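11S globulin seed storage protein (Amaranthus hypochondriacus, PDB 3QAC) probably serves as a seed storage protein, a nutrient reserve built from two cupin domains per subunit and assembled as hexamers in the mature form. Local coordinates at residues Gln78-Thr83 against Tyr151-Gln156; Leu134-Ile139 against Asn290-Ser295; Phe45-Val50 against Asn343-Met348; Arg322-Lys327 against Glu404-Gln409; Pro65-Ala70 against Thr179-Ala184. All blocks are in the same frame, centred on the assembly; numbering follows the deposited sequence.

Contact 1 (Gln78-Thr83 against Tyr151-Gln156); sequences QGNGIT and YNNGDQ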
# COMPACT_ATOMS: atom_id res chain seq x y z
N GLN A 78 -3.49 31.05 10.31
CA GLN A 78 -3.40 32.33 10.97
C GLN A 78 -2.45 32.23 12.13
O GLN A 78 -2.38 31.21 12.81
CB GLN A 78 -4.78 32.71 11.50
CG GLN A 78 -4.90 34.16 11.97
CD GLN A 78 -6.30 34.49 12.50
OE1 GLN A 78 -6.63 34.14 13.63
NE2 GLN A 78 -7.12 35.15 11.68
N GLY A 79 -1.73 33.32 12.37
CA GLY A 79 -0.91 33.44 13.55
C GLY A 79 0.49 32.89 13.38
O GLY A 79 0.93 32.50 12.29
N ASN A 80 1.21 32.88 14.49
CA ASN A 80 2.49 32.22 14.58
C ASN A 80 2.63 31.63 15.97
O ASN A 80 1.85 31.92 16.88
CB ASN A 80 3.64 33.17 14.26
CG ASN A 80 3.31 34.62 14.58
OD1 ASN A 80 3.22 35.01 15.75
ND2 ASN A 80 3.12 35.43 13.54
N GLY A 81 3.63 30.78 16.11
CA GLY A 81 3.87 30.08 17.35
C GLY A 81 5.01 29.13 17.11
O GLY A 81 5.79 29.28 16.16
N ILE A 82 5.10 28.13 17.97
CA ILE A 82 6.16 27.16 17.86
C ILE A 82 5.58 25.79 18.12
O ILE A 82 4.66 25.62 18.91
CB ILE A 82 7.26 27.41 18.88
CG1 ILE A 82 6.67 27.40 20.29
CG2 ILE A 82 7.96 28.73 18.59
CD1 ILE A 82 7.71 27.40 21.38
N THR A 83 6.15 24.81 17.43
CA THR A 83 5.78 23.43 17.65
C THR A 83 7.03 22.66 18.03
O THR A 83 8.09 22.82 17.42
CB THR A 83 5.12 22.82 16.40
OG1 THR A 83 4.83 21.44 16.65
CG2 THR A 83 6.04 22.93 15.19
N TYR A 151 2.46 25.73 20.67
CA TYR A 151 2.21 26.84 21.56
C TYR A 151 2.12 28.14 20.79
O TYR A 151 2.94 28.41 19.91
CB TYR A 151 3.30 26.92 22.62
CG TYR A 151 3.23 28.17 23.46
CD1 TYR A 151 2.31 28.29 24.49
CD2 TYR A 151 4.09 29.24 23.21
CE1 TYR A 151 2.25 29.44 25.26
CE2 TYR A 151 4.03 30.39 23.98
CZ TYR A 151 3.11 30.48 25.00
OH TYR A 151 3.06 31.61 25.77
N ASN A 152 1.10 28.93 21.10
CA ASN A 152 0.96 30.21 20.45
C ASN A 152 1.69 31.30 21.23
O ASN A 152 1.19 31.80 22.23
CB ASN A 152 -0.50 30.59 20.25
CG ASN A 152 -0.65 31.90 19.52
OD1 ASN A 152 0.34 32.52 19.10
ND2 ASN A 152 -1.90 32.34 19.34
N ASN A 153 2.87 31.67 20.76
CA ASN A 153 3.64 32.71 21.40
C ASN A 153 3.42 34.05 20.71
O ASN A 153 4.15 35.01 20.94
CB ASN A 153 5.12 32.34 21.45
CG ASN A 153 5.77 32.34 20.07
OD1 ASN A 153 6.99 32.17 19.96
ND2 ASN A 153 4.97 32.53 19.03
N GLY A 154 2.40 34.10 19.87
CA GLY A 154 2.05 35.31 19.16
C GLY A 154 0.89 36.04 19.80
O GLY A 154 0.46 35.70 20.90
N ASP A 155 0.37 37.03 19.09
CA ASP A 155 -0.65 37.92 19.65
C ASP A 155 -2.05 37.64 19.13
O ASP A 155 -3.04 37.89 19.82
CB ASP A 155 -0.27 39.40 19.41
CG ASP A 155 0.62 39.61 18.18
OD1 ASP A 155 1.59 40.40 18.27
OD2 ASP A 155 0.36 38.99 17.12
N GLN A 156 -2.15 37.12 17.92
CA GLN A 156 -3.44 36.72 17.36
C GLN A 156 -3.66 35.23 17.57
O GLN A 156 -2.72 34.49 17.86
CB GLN A 156 -3.52 37.07 15.88
CG GLN A 156 -2.48 36.37 15.04
CD GLN A 156 -2.18 37.11 13.75
OE1 GLN A 156 -1.02 37.34 13.40
NE2 GLN A 156 -3.24 37.50 13.05
O HOH W 1 -0.49 33.82 17.05
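Ile82 and Tyr151 form an antiparallel hydrogen-bonded pair, Ile82 N giving to Tyr151 O at 2.9 Å and Tyr151 N to Ile82 O at 2.8 Å. Their side chains lie side by side on the same face of the sheet, with Ile82 CG1 at the edge of the tyrosine ring. Beyond this pair the loop 152-156 leaves strand 80-86. Gly81 passes so close that its CA lies 3.2 Å from Tyr151 O, and a side chain there would collide with that oxygen; Asn153 ND2 also touches that CA. The CG of Asn152, anti to the backbone N (chi1 -177°), lies toward Gly154 and Gln156. The side-chain OD1 accepts from Gly154 N at 2.7 Å, an Asx turn, while ND2 gives a nearly straight bond to Gln156 O at 2.7 Å, with that oxygen in the amide plane. A water accepts from Asn80 N at 3.2 Å and lies beside Asn152 OD1 and Gln156 O, bridging the two segments. An alanine in place of Asn152 would probably leave Gly154 N and Gln156 O without these partners and let the loop shift. Farther along, Gln156 CG packs on Gly79 CA at 3.6 Å. Asn152 ND2 also bonds Ile57 O, and Tyr151 OH bonds His60 ND1. In the N-terminal cupin barrel, strand 80-86 runs between strands 131-135 and 147-151, and the loop 152-156 leads on to strand 158-164.

Contact 2 (Leu134-Ile139 against Asn290-Ser295); sequences LREGDI and NVDDPS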
# COMPACT_ATOMS: atom_id res chain seq x y z
N LEU A 134 6.26 28.10 13.77
CA LEU A 134 5.10 28.01 12.90
C LEU A 134 4.72 29.42 12.51
O LEU A 134 4.65 30.30 13.38
CB LEU A 134 3.92 27.37 13.63
CG LEU A 134 4.10 25.97 14.21
CD1 LEU A 134 3.01 25.64 15.23
CD2 LEU A 134 4.11 24.95 13.10
N ARG A 135 4.48 29.66 11.23
CA ARG A 135 3.98 30.96 10.81
C ARG A 135 2.87 30.80 9.79
O ARG A 135 2.78 29.79 9.11
CB ARG A 135 5.12 31.83 10.25
CG ARG A 135 5.85 31.22 9.06
CD ARG A 135 7.02 32.11 8.58
NE ARG A 135 6.58 33.14 7.63
CZ ARG A 135 7.14 33.34 6.44
NH1 ARG A 135 8.16 32.59 6.04
NH2 ARG A 135 6.67 34.29 5.64
N GLU A 136 2.03 31.82 9.68
CA GLU A 136 0.99 31.84 8.67
C GLU A 136 1.55 31.43 7.31
O GLU A 136 2.66 31.82 6.93
CB GLU A 136 0.37 33.23 8.58
CG GLU A 136 -0.83 33.28 7.66
CD GLU A 136 -1.61 34.59 7.79
OE1 GLU A 136 -1.71 35.11 8.92
OE2 GLU A 136 -2.11 35.07 6.74
N GLY A 137 0.78 30.63 6.58
CA GLY A 137 1.23 30.20 5.28
C GLY A 137 2.05 28.94 5.35
O GLY A 137 2.41 28.36 4.33
N ASP A 138 2.36 28.50 6.56
CA ASP A 138 3.17 27.31 6.75
C ASP A 138 2.36 26.06 6.45
O ASP A 138 1.26 25.88 6.98
CB ASP A 138 3.69 27.23 8.19
CG ASP A 138 5.12 27.76 8.33
OD1 ASP A 138 5.84 27.88 7.32
OD2 ASP A 138 5.52 28.04 9.48
N ILE A 139 2.92 25.20 5.61
CA ILE A 139 2.45 23.83 5.45
C ILE A 139 3.46 22.86 6.05
O ILE A 139 4.52 22.61 5.48
CB ILE A 139 2.26 23.44 4.00
CG1 ILE A 139 1.18 24.29 3.35
CG2 ILE A 139 1.87 21.98 3.91
CD1 ILE A 139 -0.19 23.69 3.47
N ASN A 290 6.61 27.44 3.61
CA ASN A 290 5.61 28.48 3.62
C ASN A 290 5.12 28.75 2.20
O ASN A 290 5.89 29.13 1.32
CB ASN A 290 6.17 29.74 4.25
CG ASN A 290 5.10 30.69 4.65
OD1 ASN A 290 4.43 31.27 3.79
ND2 ASN A 290 4.90 30.87 5.95
N VAL A 291 3.83 28.51 1.96
CA VAL A 291 3.28 28.63 0.61
C VAL A 291 2.86 30.06 0.32
O VAL A 291 2.39 30.37 -0.77
CB VAL A 291 2.08 27.68 0.38
CG1 VAL A 291 2.56 26.25 0.31
CG2 VAL A 291 1.07 27.86 1.47
N ASP A 292 3.05 30.94 1.29
CA ASP A 292 2.81 32.36 1.06
C ASP A 292 4.02 33.06 0.42
O ASP A 292 4.00 34.25 0.14
CB ASP A 292 2.38 33.05 2.35
CG ASP A 292 0.91 32.84 2.63
OD1 ASP A 292 0.22 32.42 1.67
OD2 ASP A 292 0.46 33.10 3.78
N ASP A 293 5.07 32.28 0.18
CA ASP A 293 6.29 32.82 -0.40
C ASP A 293 6.10 32.92 -1.91
O ASP A 293 6.24 31.93 -2.63
CB ASP A 293 7.46 31.91 -0.05
CG ASP A 293 8.79 32.41 -0.61
OD1 ASP A 293 8.79 33.18 -1.60
OD2 ASP A 293 9.84 32.00 -0.07
N PRO A 294 5.81 34.13 -2.40
CA PRO A 294 5.43 34.29 -3.81
C PRO A 294 6.50 33.81 -4.79
O PRO A 294 6.14 33.47 -5.93
CB PRO A 294 5.18 35.80 -3.95
CG PRO A 294 5.03 36.31 -2.54
CD PRO A 294 5.92 35.43 -1.72
N SER A 295 7.77 33.78 -4.39
CA SER A 295 8.81 33.27 -5.29
C SER A 295 8.68 31.77 -5.52
O SER A 295 9.21 31.25 -6.51
CB SER A 295 10.20 33.57 -4.75
OG SER A 295 10.52 32.70 -3.68
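Asp138 and Asn290 face each other as an antiparallel non-hydrogen-bonded pair, their CA atoms 4.1 Å apart, where a type II turn from Arg135 to Asp138 meets a type I turn from Asn290 to Asp293. Val291 N gives to Gly137 O at 2.8 Å, and Asn290 CA closes on the same oxygen. Gly137 has a positive phi, and a CB there would run into both Asn290 OD1 and Asp292 OD2, so the glycine lets the turns close on each other. Asn290 is the side chain that joins them. Its CG, anti to the backbone N (chi1 -163°), is carried toward the first turn. From there ND2 gives to Glu136 O at 2.6 Å, the oxygen tilted 17° out of the amide plane; a weak bond from ND2 also reaches Asp138 OD1. The guanidinium of Arg135 stacks on this amide, the planes 24° apart, with ND2 3.2 Å above the guanidinium plane and toward its rim. The other end of the amide, OD1, accepts from Asp292 N at 2.9 Å in an Asx turn. Asp138 OD2 in turn takes Arg135 N at 2.6 Å, met from above the carboxylate plane, which links the two ends of the first turn. Ile139 CG1 meets Val291 CG1 at 3.9 Å. Asp292 OD1 forms a salt bridge with Lys327. Strand 288-290 is the edge strand beside 138-142, which pairs in turn with 72-78; Ile139 and Val291 pack against Tyr75 and, in the C-terminal cupin domain, against strands 305-310 and 324-330.

Contact 3 (Phe45-Val50 against Asn343-Met348); sequences FRCAGV and NAHNIM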
# COMPACT_ATOMS: atom_id res chain seq x y z
N PHE A 45 -15.71 12.15 2.77
CA PHE A 45 -14.57 11.90 3.66
C PHE A 45 -14.24 10.42 3.70
O PHE A 45 -13.07 10.04 3.78
CB PHE A 45 -14.81 12.41 5.08
CG PHE A 45 -14.63 13.88 5.23
CD1 PHE A 45 -15.57 14.64 5.90
CD2 PHE A 45 -13.54 14.51 4.68
CE1 PHE A 45 -15.42 16.00 6.04
CE2 PHE A 45 -13.38 15.89 4.82
CZ PHE A 45 -14.34 16.64 5.50
N ARG A 46 -15.27 9.59 3.67
CA ARG A 46 -15.05 8.16 3.69
C ARG A 46 -14.34 7.77 2.40
O ARG A 46 -13.40 6.98 2.41
CB ARG A 46 -16.39 7.41 3.87
CG ARG A 46 -17.01 7.61 5.25
CD ARG A 46 -18.09 6.57 5.58
NE ARG A 46 -19.38 6.92 4.98
CZ ARG A 46 -19.93 6.27 3.96
NH1 ARG A 46 -19.30 5.21 3.45
NH2 ARG A 46 -21.11 6.66 3.46
N CYS A 47 -14.80 8.33 1.29
CA CYS A 47 -14.19 8.11 0.00
C CYS A 47 -12.70 8.53 0.02
O CYS A 47 -11.85 7.81 -0.49
CB CYS A 47 -14.94 8.89 -1.07
SG CYS A 47 -14.12 8.88 -2.68
N ALA A 48 -12.41 9.70 0.59
CA ALA A 48 -11.07 10.26 0.60
C ALA A 48 -10.21 9.59 1.66
O ALA A 48 -8.99 9.51 1.54
CB ALA A 48 -11.11 11.76 0.82
N GLY A 49 -10.85 9.07 2.70
CA GLY A 49 -10.14 8.39 3.77
C GLY A 49 -9.34 9.36 4.60
O GLY A 49 -8.18 9.12 4.95
N VAL A 50 -9.95 10.50 4.91
CA VAL A 50 -9.28 11.49 5.72
C VAL A 50 -10.24 12.07 6.71
O VAL A 50 -11.45 11.84 6.65
CB VAL A 50 -8.71 12.62 4.86
CG1 VAL A 50 -7.74 12.07 3.80
CG2 VAL A 50 -9.83 13.41 4.21
N ASN A 343 -4.02 11.89 -9.58
CA ASN A 343 -3.54 10.84 -8.69
C ASN A 343 -4.06 10.89 -7.25
O ASN A 343 -3.74 10.02 -6.45
CB ASN A 343 -2.00 10.78 -8.72
CG ASN A 343 -1.37 12.14 -8.95
OD1 ASN A 343 -1.94 13.18 -8.59
ND2 ASN A 343 -0.19 12.15 -9.57
N ALA A 344 -4.86 11.88 -6.93
CA ALA A 344 -5.10 12.18 -5.53
C ALA A 344 -6.48 12.81 -5.29
O ALA A 344 -7.02 13.52 -6.17
CB ALA A 344 -4.00 13.11 -5.01
N HIS A 345 -7.04 12.54 -4.12
CA HIS A 345 -8.21 13.28 -3.65
C HIS A 345 -7.72 14.63 -3.23
O HIS A 345 -6.62 14.79 -2.73
CB HIS A 345 -8.88 12.62 -2.43
CG HIS A 345 -9.43 11.26 -2.70
ND1 HIS A 345 -10.59 11.06 -3.41
CD2 HIS A 345 -8.96 10.03 -2.39
CE1 HIS A 345 -10.81 9.76 -3.53
NE2 HIS A 345 -9.84 9.12 -2.91
N ASN A 346 -8.57 15.62 -3.40
CA ASN A 346 -8.19 16.95 -3.06
C ASN A 346 -9.14 17.51 -2.02
O ASN A 346 -10.33 17.73 -2.29
CB ASN A 346 -8.25 17.78 -4.32
CG ASN A 346 -7.56 19.06 -4.16
OD1 ASN A 346 -7.69 19.69 -3.12
ND2 ASN A 346 -6.79 19.47 -5.17
N ILE A 347 -8.65 17.72 -0.81
CA ILE A 347 -9.50 18.32 0.20
C ILE A 347 -9.22 19.79 0.13
O ILE A 347 -8.24 20.28 0.68
CB ILE A 347 -9.26 17.78 1.63
CG1 ILE A 347 -9.71 16.32 1.73
CG2 ILE A 347 -10.08 18.56 2.64
CD1 ILE A 347 -8.90 15.35 0.83
N MET A 348 -10.06 20.49 -0.62
CA MET A 348 -9.91 21.92 -0.78
C MET A 348 -10.64 22.72 0.28
O MET A 348 -11.87 22.79 0.30
CB MET A 348 -10.39 22.39 -2.13
CG MET A 348 -10.50 23.89 -2.12
SD MET A 348 -10.92 24.52 -3.70
CE MET A 348 -12.45 23.66 -3.97
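The end of helix 43-48 in the N-terminal half of the subunit lies against the start of strand 346-351 in the C-terminal cupin barrel, and His345 just ahead of that strand supplies the main surface. Ala48 CA sits over one face of the imidazole, 3.8 Å from the ring centroid and 14° off the normal, a CH-pi contact displaced toward the rim. Its CB comes 3.9 Å from His345 CG. Cys47 adds a second touch at the ring: its SG, anti to the backbone N (chi1 171°), is 3.5 Å from His345 CE1 and approaches the ring obliquely. The same sulfur is bonded to Cys14, so the disulfide tethers the N-terminal segment beside the imidazole. In this bicupin fold the contact joins the N-terminal domain to the C-terminal barrel, and the helix stops where Gly49 takes a positive phi (71°), its N still bonded to Phe45 O at 2.7 Å. The turn then brings Val50 to the strand, where CG2 meets Ile347 CG1 at 3.8 Å; the two side chains run alongside in opposite senses. Ile347 CD1 also reaches Ala48 CB at 4.2 Å, making a small apolar patch beside the ring. His345 NE2 bonds Gln172 O of the second subunit, and Leu173 of that subunit packs against the His345 side chain. His345 N is hydrogen-bonded to Thr402 OG1, just beyond strand 394-401.

Contact 4 (Arg322-Lys327 against Glu404-Gln409); sequences RLSAAK and ENAMFQ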
# COMPACT_ATOMS: atom_id res chain seq x y z
N ARG A 322 3.65 10.48 1.64
CA ARG A 322 2.88 10.32 0.41
C ARG A 322 1.66 11.25 0.43
O ARG A 322 0.55 10.88 0.05
CB ARG A 322 2.46 8.86 0.23
CG ARG A 322 3.64 7.88 0.12
CD ARG A 322 3.13 6.43 0.13
NE ARG A 322 4.21 5.45 0.31
CZ ARG A 322 4.02 4.14 0.49
NH1 ARG A 322 2.78 3.64 0.50
NH2 ARG A 322 5.06 3.34 0.65
N LEU A 323 1.88 12.47 0.89
CA LEU A 323 0.87 13.50 0.73
C LEU A 323 1.53 14.66 0.03
O LEU A 323 2.78 14.78 -0.00
CB LEU A 323 0.33 13.93 2.08
CG LEU A 323 -0.29 12.76 2.86
CD1 LEU A 323 -0.46 13.09 4.30
CD2 LEU A 323 -1.62 12.34 2.23
N SER A 324 0.69 15.51 -0.54
CA SER A 324 1.14 16.78 -1.05
C SER A 324 0.09 17.82 -0.73
O SER A 324 -0.92 17.53 -0.11
CB SER A 324 1.46 16.70 -2.55
OG SER A 324 0.59 15.80 -3.20
N ALA A 325 0.36 19.05 -1.14
CA ALA A 325 -0.49 20.17 -0.78
C ALA A 325 -0.30 21.25 -1.82
O ALA A 325 0.68 21.24 -2.58
CB ALA A 325 -0.13 20.70 0.59
N ALA A 326 -1.27 22.15 -1.90
CA ALA A 326 -1.10 23.37 -2.68
C ALA A 326 -1.88 24.50 -2.04
O ALA A 326 -2.87 24.27 -1.34
CB ALA A 326 -1.56 23.16 -4.10
N LYS A 327 -1.41 25.71 -2.26
CA LYS A 327 -2.20 26.87 -1.92
C LYS A 327 -2.49 27.64 -3.19
O LYS A 327 -1.62 27.77 -4.07
CB LYS A 327 -1.50 27.76 -0.91
CG LYS A 327 -2.18 29.10 -0.79
CD LYS A 327 -2.31 29.55 0.65
CE LYS A 327 -2.89 30.96 0.70
NZ LYS A 327 -2.67 31.62 2.00
N GLU A 404 1.48 11.44 -2.94
CA GLU A 404 2.76 12.06 -3.16
C GLU A 404 2.72 12.84 -4.48
O GLU A 404 2.15 12.37 -5.45
CB GLU A 404 3.85 10.98 -3.20
CG GLU A 404 5.18 11.48 -3.70
CD GLU A 404 6.33 10.58 -3.29
OE1 GLU A 404 6.10 9.36 -3.14
OE2 GLU A 404 7.45 11.12 -3.11
N ASN A 405 3.28 14.04 -4.49
CA ASN A 405 3.37 14.80 -5.73
C ASN A 405 2.11 14.61 -6.55
O ASN A 405 2.18 14.17 -7.70
CB ASN A 405 4.54 14.33 -6.58
CG ASN A 405 5.77 14.03 -5.76
OD1 ASN A 405 6.34 12.94 -5.87
ND2 ASN A 405 6.21 14.99 -4.95
N ALA A 406 0.96 14.91 -5.95
CA ALA A 406 -0.28 14.93 -6.69
C ALA A 406 -0.08 15.85 -7.89
O ALA A 406 0.54 16.90 -7.78
CB ALA A 406 -1.43 15.42 -5.81
N MET A 407 -0.59 15.43 -9.03
CA MET A 407 -0.43 16.17 -10.25
C MET A 407 -1.83 16.42 -10.74
O MET A 407 -2.67 15.55 -10.62
CB MET A 407 0.25 15.27 -11.27
CG MET A 407 1.02 16.00 -12.32
SD MET A 407 2.77 15.77 -11.98
CE MET A 407 3.23 17.41 -11.40
N PHE A 408 -2.08 17.59 -11.31
CA PHE A 408 -3.37 17.79 -11.91
C PHE A 408 -3.20 18.11 -13.37
O PHE A 408 -2.09 18.34 -13.83
CB PHE A 408 -4.16 18.88 -11.20
CG PHE A 408 -3.61 20.26 -11.39
CD1 PHE A 408 -3.88 20.97 -12.54
CD2 PHE A 408 -2.85 20.85 -10.41
CE1 PHE A 408 -3.39 22.26 -12.71
CE2 PHE A 408 -2.34 22.14 -10.58
CZ PHE A 408 -2.62 22.84 -11.72
N GLN A 409 -4.30 18.10 -14.12
CA GLN A 409 -4.26 18.48 -15.51
C GLN A 409 -5.36 19.46 -15.79
O GLN A 409 -6.54 19.17 -15.58
CB GLN A 409 -4.42 17.27 -16.43
CG GLN A 409 -4.83 17.66 -17.84
CD GLN A 409 -4.39 16.66 -18.90
OE1 GLN A 409 -3.26 16.69 -19.37
NE2 GLN A 409 -5.30 15.78 -19.30
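This is a small, sequence-distant contact at one end of the C-terminal cupin barrel, between the start of strand 324-330 and the loop before strand 408-410, held by a serine hydroxyl. Segment 322-327 leaves the short helix 318-321 and enters strand 324-330, while segment 404-409 links strand 394-401 to strand 408-410 of the other sheet of the barrel. No beta pairing joins the two. Arg322, the first residue beyond the helix and with positive phi (56°), lies nearest to Glu404, their CA atoms 4.0 Å apart. Glu404 CB packs on Arg322 CA at 3.8 Å, and the rest of the glutamate chain extends away, its OE2 hydrogen-bonded to Ser312 OG. Arg322 reaches in another direction, its NE and Glu404 OE1 standing 5.5 Å apart, so any attraction between these opposite charges would act only at a distance. Two residues on, Ser324 points toward the opposing loop with its OG set between the backbone N and the carbonyl carbon (chi1 34°). There OG bonds Ser403 O, just before the second segment, and accepts from a backbone amide within it, so the one hydroxyl joins two points of the loop. An alanine at Ser324 would probably leave Ser403 O and Ala406 N without this partner and free the loop to move away from the strand. Ala406 itself packs on Lys401, the last residue of the neighbouring strand 394-401. Ala406 N gives to Ser324 OG at 2.9 Å in a nearly straight bond (166°), with Ala406 CB only 3.3 Å from the same oxygen.

Contact 5 (Pro65-Ala70 against Thr179-Ala184); sequences PSFTSA and TRFYLA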
# COMPACT_ATOMS: atom_id res chain seq x y z
N PRO A 65 0.96 17.85 24.39
CA PRO A 65 1.55 16.85 23.51
C PRO A 65 0.59 15.70 23.22
O PRO A 65 -0.07 15.17 24.12
CB PRO A 65 2.74 16.33 24.32
CG PRO A 65 2.54 16.85 25.72
CD PRO A 65 1.86 18.16 25.52
N SER A 66 0.53 15.32 21.95
CA SER A 66 -0.19 14.13 21.56
C SER A 66 0.46 13.52 20.32
O SER A 66 1.37 14.10 19.72
CB SER A 66 -1.64 14.46 21.25
OG SER A 66 -1.74 15.17 20.03
N PHE A 67 -0.04 12.36 19.94
CA PHE A 67 0.30 11.79 18.64
C PHE A 67 -0.93 11.09 18.07
O PHE A 67 -1.86 10.81 18.79
CB PHE A 67 1.49 10.84 18.74
CG PHE A 67 1.39 9.82 19.85
CD1 PHE A 67 1.75 10.14 21.15
CD2 PHE A 67 0.96 8.53 19.58
CE1 PHE A 67 1.68 9.20 22.16
CE2 PHE A 67 0.88 7.58 20.59
CZ PHE A 67 1.25 7.91 21.88
N THR A 68 -0.91 10.84 16.77
CA THR A 68 -1.98 10.09 16.14
C THR A 68 -1.32 9.11 15.20
O THR A 68 -0.24 9.40 14.67
CB THR A 68 -2.99 11.01 15.40
OG1 THR A 68 -3.91 10.21 14.64
CG2 THR A 68 -2.28 11.98 14.47
N SER A 69 -1.94 7.96 15.03
CA SER A 69 -1.40 6.90 14.19
C SER A 69 -1.36 7.29 12.73
O SER A 69 -0.68 6.64 11.94
CB SER A 69 -2.25 5.64 14.34
OG SER A 69 -3.58 5.92 13.94
N ALA A 70 -2.09 8.34 12.35
CA ALA A 70 -2.05 8.82 10.96
C ALA A 70 -1.12 10.04 10.77
O ALA A 70 -1.00 10.86 11.67
CB ALA A 70 -3.44 9.16 10.48
N THR A 179 -7.19 8.14 15.38
CA THR A 179 -6.97 7.73 16.75
C THR A 179 -5.92 8.67 17.31
O THR A 179 -4.82 8.79 16.77
CB THR A 179 -6.49 6.30 16.82
OG1 THR A 179 -7.52 5.44 16.31
CG2 THR A 179 -6.20 5.90 18.23
N ARG A 180 -6.29 9.37 18.37
CA ARG A 180 -5.36 10.27 19.01
C ARG A 180 -5.02 9.90 20.43
O ARG A 180 -5.90 9.60 21.24
CB ARG A 180 -5.87 11.70 18.98
CG ARG A 180 -4.74 12.68 19.29
CD ARG A 180 -5.19 14.07 19.03
NE ARG A 180 -5.39 14.29 17.61
CZ ARG A 180 -4.44 14.75 16.82
NH1 ARG A 180 -3.26 15.02 17.34
NH2 ARG A 180 -4.68 14.96 15.54
N PHE A 181 -3.72 9.94 20.73
CA PHE A 181 -3.22 9.64 22.06
C PHE A 181 -2.59 10.91 22.63
O PHE A 181 -1.73 11.51 21.99
CB PHE A 181 -2.14 8.55 22.00
CG PHE A 181 -2.58 7.27 21.31
CD1 PHE A 181 -2.74 6.10 22.04
CD2 PHE A 181 -2.79 7.23 19.95
CE1 PHE A 181 -3.11 4.91 21.42
CE2 PHE A 181 -3.17 6.05 19.32
CZ PHE A 181 -3.32 4.89 20.06
N TYR A 182 -3.03 11.34 23.81
CA TYR A 182 -2.44 12.50 24.47
C TYR A 182 -1.49 12.09 25.58
O TYR A 182 -1.62 11.01 26.18
CB TYR A 182 -3.51 13.43 25.05
CG TYR A 182 -4.10 14.39 24.05
CD1 TYR A 182 -5.17 14.03 23.25
CD2 TYR A 182 -3.57 15.65 23.89
CE1 TYR A 182 -5.71 14.92 22.33
CE2 TYR A 182 -4.10 16.54 22.97
CZ TYR A 182 -5.17 16.18 22.20
OH TYR A 182 -5.69 17.08 21.28
N LEU A 183 -0.52 12.96 25.83
CA LEU A 183 0.55 12.68 26.77
C LEU A 183 0.38 13.47 28.05
O LEU A 183 1.24 13.43 28.93
CB LEU A 183 1.89 13.02 26.12
CG LEU A 183 2.29 11.91 25.16
CD1 LEU A 183 3.42 12.35 24.25
CD2 LEU A 183 2.68 10.71 26.00
N ALA A 184 -0.72 14.20 28.14
CA ALA A 184 -1.00 15.03 29.30
C ALA A 184 -2.46 15.47 29.28
O ALA A 184 -3.10 15.46 28.23
CB ALA A 184 -0.06 16.26 29.32
O HOH W 2 -5.21 7.88 13.15
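Strands 65-68 and 180-182 run antiparallel, 157° between their directions, with Phe67 and Phe181 the hydrogen-bonded pair: Phe67 N to Phe181 O and Phe181 N to Phe67 O, both 2.8 Å. The two rings are nearly parallel, 4° apart, but slid so far that they barely overlap. Phe181 CB instead covers one face of the Phe67 ring, 3.7 Å from its centroid, and Leu183 CG comes to its edge. On the face of Ser66, Thr68, Arg180 and Tyr182, Ser66 CB sits over the tyrosine ring, 3.6 Å from the centroid. Ser66 OG takes Arg180 NH1 at 3.1 Å, in the guanidinium plane, while Thr68 CB and CG2 lie over one face of that group. The arginine chain bends at chi3 (-69°), placing NE where Glu190 bridges it; NH2 meets Glu72 in a second salt bridge. Thr68 OG1 gives to Thr179 O at 2.7 Å from above the carbonyl plane. A water donates to Thr68 OG1 and Ser69 OG and accepts from Thr179 N, closing this end, and Ser69 OG also bonds Asn171. At the other end Leu183 N bonds Pro65 O at 2.8 Å. Tyr340 of the third subunit stacks on Phe67, so this part of the N-terminal cupin sheet lies at a subunit interface. Within the chain strand 61-68 pairs also with strands 147-151 and 244-246, and Pro65 and Leu183 pack against Met86 of strand 80-86.

Overall arrangement
Contacts 1 and 5 belong to one curled sheet of the N-terminal cupin domain, their centres 21 Å apart, and contact 2 reaches that sheet through strand 131-135, which pairs with 80-86. Contact 4 lies in the C-terminal domain; contacts 2 and 3 bridge the two halves. Contacts 1 and 2 touch, and so do 2 and 4 and also 3 and 4, the last two centred only 12 Å apart. Contact 3 spans the longest stretch of chain and encloses contacts 1, 2 and 5 in sequence; contact 4 crosses it. Contacts 3, 4 and 5 meet neighbouring subunits, so both halves of the bicupin contribute to the subunit interfaces.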